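Local coordinates for protein malate synthase (Haloferax volcanii, PDB 5TAO) that catalyses the magnesium-dependent Claisen condensation of acetyl-CoA with glyoxylate and hydrolysis of the malyl-CoA formed, giving malate in the glyoxylate cycle, at residues W87-P92 and I121-G126. Residues are numbered along the deposited sequence; the frame is centred on the assembly and turned at random.
Sequences WHRDSP and IPEVGG. With PB (lead (II) ion), chain G; GLV (glyoxylic acid), chain E; GLV (glyoxylic acid), chain D.
R89 holds CG between its backbone N and carbonyl carbon (chi1 71°) and then runs extended to NE, whereas the E123 chain bends at chi2 (-77°); their charged ends meet with guanidinium and carboxylate planes 23° apart. R89 NH1 lies 2.9 Å from E123 OE2 in a salt bridge that uses the anti lone pair of the carboxylate. The same NH1 donates to E123 O at 3.0 Å from above the carbonyl plane, while R89 N approaches that oxygen from the opposite face at 3.1 Å, so two donors grip one buried acceptor. R89 NE donates to O2 of a second glyoxylate at 2.9 Å. Both segments are loops that follow parallel strands, 80-81 and 118-121, of the malate synthase TIM barrel, and they meet beside the magnesium-binding residues E158 and D192. There E123 OE1 (2.6 Å), D192 and a glyoxylate bind a lead ion that probably stands in for magnesium, so R89 acts from the second shell. Were R89 an alanine, E123 OE2 would probably lose its cationic mate and the second glyoxylate its donor. H88 spreads its ring over E123 CB, 4.1 Å from the ring centroid. In a CH-pi contact, I121 CG2 sits over the five-membered ring of W87, 3.7 Å from its centroid, and W87 NE1 hydrogen-bonds D129 of helix 127-143.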
ATOM      1  N   TRP A  87     -26.752   4.836   9.476  1.00 31.56           N
ATOM      2  CA  TRP A  87     -25.301   4.526   9.506  1.00 29.41           C
ATOM      3  C   TRP A  87     -24.583   5.819   9.716  1.00 29.30           C
ATOM      4  O   TRP A  87     -25.054   6.892   9.330  1.00 30.15           O
ATOM      5  CB  TRP A  87     -24.893   3.847   8.184  1.00 34.14           C
ATOM      6  CG  TRP A  87     -23.405   3.386   8.206  1.00 33.18           C
ATOM      7  CD1 TRP A  87     -22.318   4.127   7.866  1.00 32.48           C
ATOM      8  CD2 TRP A  87     -22.925   2.147   8.694  1.00 32.54           C
ATOM      9  NE1 TRP A  87     -21.178   3.391   8.034  1.00 34.57           N
ATOM     10  CE2 TRP A  87     -21.505   2.156   8.515  1.00 32.93           C
ATOM     11  CE3 TRP A  87     -23.548   1.013   9.208  1.00 33.29           C
ATOM     12  CZ2 TRP A  87     -20.701   1.104   8.886  1.00 31.34           C
ATOM     13  CZ3 TRP A  87     -22.786  -0.060   9.570  1.00 33.63           C
ATOM     14  CH2 TRP A  87     -21.336   0.007   9.473  1.00 34.19           C
ATOM     15  N   HIS A  88     -23.448   5.806  10.386  1.00 33.48           N
ATOM     16  CA  HIS A  88     -22.592   6.979  10.314  1.00 31.04           C
ATOM     17  C   HIS A  88     -21.154   6.513  10.602  1.00 34.72           C
ATOM     18  O   HIS A  88     -20.907   5.794  11.585  1.00 36.15           O
ATOM     19  CB  HIS A  88     -23.023   8.107  11.247  1.00 33.03           C
ATOM     20  CG  HIS A  88     -22.528   9.451  10.822  1.00 35.83           C
ATOM     21  ND1 HIS A  88     -21.193   9.786  10.826  1.00 41.24           N
ATOM     22  CD2 HIS A  88     -23.186  10.554  10.380  1.00 33.33           C
ATOM     23  CE1 HIS A  88     -21.035  11.032  10.430  1.00 32.40           C
ATOM     24  NE2 HIS A  88     -22.228  11.515  10.128  1.00 36.46           N
ATOM     25  N   ARG A  89     -20.231   6.929   9.705  1.00 36.68           N
ATOM     26  CA  ARG A  89     -18.790   6.771   9.893  1.00 33.32           C
ATOM     27  C   ARG A  89     -18.164   7.197  11.251  1.00 32.51           C
ATOM     28  O   ARG A  89     -17.163   6.628  11.648  1.00 39.73           O
ATOM     29  CB  ARG A  89     -18.064   7.503   8.729  1.00 28.52           C
ATOM     30  CG  ARG A  89     -18.128   9.002   8.764  1.00 30.50           C
ATOM     31  CD  ARG A  89     -17.695   9.643   7.467  1.00 30.68           C
ATOM     32  NE  ARG A  89     -18.059  11.055   7.461  1.00 33.55           N
ATOM     33  CZ  ARG A  89     -19.249  11.565   7.104  1.00 31.99           C
ATOM     34  NH1 ARG A  89     -20.289  10.782   6.715  1.00 36.10           N
ATOM     35  NH2 ARG A  89     -19.419  12.858   7.184  1.00 34.61           N
ATOM     36  N   ASP A  90     -18.727   8.211  11.899  1.00 30.39           N
ATOM     37  CA  ASP A  90     -18.338   8.708  13.166  1.00 31.92           C
ATOM     38  C   ASP A  90     -19.255   8.357  14.394  1.00 37.45           C
ATOM     39  O   ASP A  90     -19.128   9.006  15.423  1.00 36.76           O
ATOM     40  CB  ASP A  90     -18.435  10.189  13.070  1.00 37.81           C
ATOM     41  CG  ASP A  90     -17.470  10.725  12.029  1.00 44.01           C
ATOM     42  OD1 ASP A  90     -16.479   9.987  11.910  1.00 44.32           O
ATOM     43  OD2 ASP A  90     -17.702  11.789  11.406  1.00 56.63           O
ATOM     44  N   SER A  91     -20.217   7.475  14.235  1.00 38.75           N
ATOM     45  CA  SER A  91     -21.114   7.064  15.357  1.00 34.31           C
ATOM     46  C   SER A  91     -21.245   5.561  15.486  1.00 32.92           C
ATOM     47  O   SER A  91     -22.009   4.912  14.801  1.00 34.41           O
ATOM     48  CB  SER A  91     -22.497   7.714  15.207  1.00 40.65           C
ATOM     49  OG  SER A  91     -23.427   7.225  16.165  1.00 40.64           O
ATOM     50  N   PRO A  92     -20.513   4.963  16.412  1.00 30.27           N
ATOM     51  CA  PRO A  92     -20.689   3.553  16.530  1.00 30.80           C
ATOM     52  C   PRO A  92     -22.124   3.147  16.905  1.00 34.99           C
ATOM     53  O   PRO A  92     -22.578   2.078  16.531  1.00 31.05           O
ATOM     54  CB  PRO A  92     -19.740   3.205  17.712  1.00 30.81           C
ATOM     55  CG  PRO A  92     -18.770   4.311  17.739  1.00 33.13           C
ATOM     56  CD  PRO A  92     -19.466   5.503  17.298  1.00 30.31           C
ATOM     57  N   ILE A 121     -26.742   2.200   2.532  1.00 31.97           N
ATOM     58  CA  ILE A 121     -26.016   2.633   3.694  1.00 30.90           C
ATOM     59  C   ILE A 121     -25.531   4.062   3.471  1.00 30.63           C
ATOM     60  O   ILE A 121     -24.668   4.321   2.616  1.00 31.55           O
ATOM     61  CB  ILE A 121     -24.786   1.729   3.925  1.00 31.76           C
ATOM     62  CG1 ILE A 121     -25.190   0.269   4.051  1.00 38.95           C
ATOM     63  CG2 ILE A 121     -24.005   2.157   5.128  1.00 31.72           C
ATOM     64  CD1 ILE A 121     -26.172  -0.025   5.194  1.00 39.30           C
ATOM     65  N   PRO A 122     -26.003   5.003   4.266  1.00 32.34           N
ATOM     66  CA  PRO A 122     -25.607   6.393   4.111  1.00 32.24           C
ATOM     67  C   PRO A 122     -24.363   6.736   4.946  1.00 30.74           C
ATOM     68  O   PRO A 122     -23.978   5.968   5.777  1.00 29.95           O
ATOM     69  CB  PRO A 122     -26.797   7.142   4.732  1.00 32.80           C
ATOM     70  CG  PRO A 122     -27.197   6.230   5.840  1.00 33.07           C
ATOM     71  CD  PRO A 122     -27.018   4.847   5.315  1.00 33.65           C
ATOM     72  N   GLU A 123     -23.828   7.926   4.729  1.00 28.45           N
ATOM     73  CA  GLU A 123     -22.830   8.539   5.573  1.00 26.59           C
ATOM     74  C   GLU A 123     -21.550   7.712   5.742  1.00 28.89           C
ATOM     75  O   GLU A 123     -20.895   7.814   6.766  1.00 31.46           O
ATOM     76  CB  GLU A 123     -23.426   8.975   6.942  1.00 30.93           C
ATOM     77  CG  GLU A 123     -24.667   9.923   6.856  1.00 34.42           C
ATOM     78  CD  GLU A 123     -24.258  11.313   6.533  1.00 40.43           C
ATOM     79  OE1 GLU A 123     -25.150  12.098   6.220  1.00 34.58           O
ATOM     80  OE2 GLU A 123     -23.006  11.647   6.548  1.00 32.68           O
ATOM     81  N   VAL A 124     -21.224   6.883   4.766  1.00 28.50           N
ATOM     82  CA  VAL A 124     -20.062   6.085   4.838  1.00 31.94           C
ATOM     83  C   VAL A 124     -18.771   7.001   4.740  1.00 28.46           C
ATOM     84  O   VAL A 124     -18.811   8.133   4.327  1.00 29.55           O
ATOM     85  CB  VAL A 124     -20.023   4.997   3.802  1.00 28.36           C
ATOM     86  CG1 VAL A 124     -21.143   3.996   4.040  1.00 33.70           C
ATOM     87  CG2 VAL A 124     -20.040   5.528   2.354  1.00 26.64           C
ATOM     88  N   GLY A 125     -17.667   6.470   5.176  1.00 32.89           N
ATOM     89  CA  GLY A 125     -16.438   7.238   5.238  1.00 30.52           C
ATOM     90  C   GLY A 125     -15.381   6.639   4.317  1.00 31.84           C
ATOM     91  O   GLY A 125     -15.656   6.363   3.164  1.00 30.35           O
ATOM     92  N   GLY A 126     -14.174   6.467   4.832  1.00 29.07           N
ATOM     93  CA  GLY A 126     -13.099   5.783   4.104  1.00 30.18           C
ATOM     94  C   GLY A 126     -13.378   4.335   3.937  1.00 32.27           C
ATOM     95  O   GLY A 126     -14.335   3.806   4.507  1.00 33.03           O
TER
HETATM   96 PB    PB G 506     -27.429  11.460   5.177  1.00 50.39          PB
HETATM   97  C1  GLV E 504     -26.953  13.323   8.908  1.00 66.75           C
HETATM   98  O1  GLV E 504     -26.294  12.476   9.526  1.00 79.96           O
HETATM   99  C2  GLV E 504     -27.702  12.988   7.663  1.00 52.25           C
HETATM  100  O2  GLV E 504     -28.397  13.930   7.175  1.00 55.35           O
HETATM  101  O3  GLV E 504     -27.651  11.875   7.074  1.00 22.88           O
HETATM  102  C1  GLV D 503     -17.346  14.763  10.137  1.00 77.70           C
HETATM  103  O1  GLV D 503     -17.093  15.753  10.824  1.00 88.40           O
HETATM  104  C2  GLV D 503     -16.279  14.167   9.303  1.00 57.55           C
HETATM  105  O2  GLV D 503     -16.548  13.334   8.468  1.00 43.98           O
HETATM  106  O3  GLV D 503     -15.081  14.561   9.333  1.00 67.24           O
HETATM  107  O   HOH W   1     -21.985  13.710   5.780  1.00 39.62           O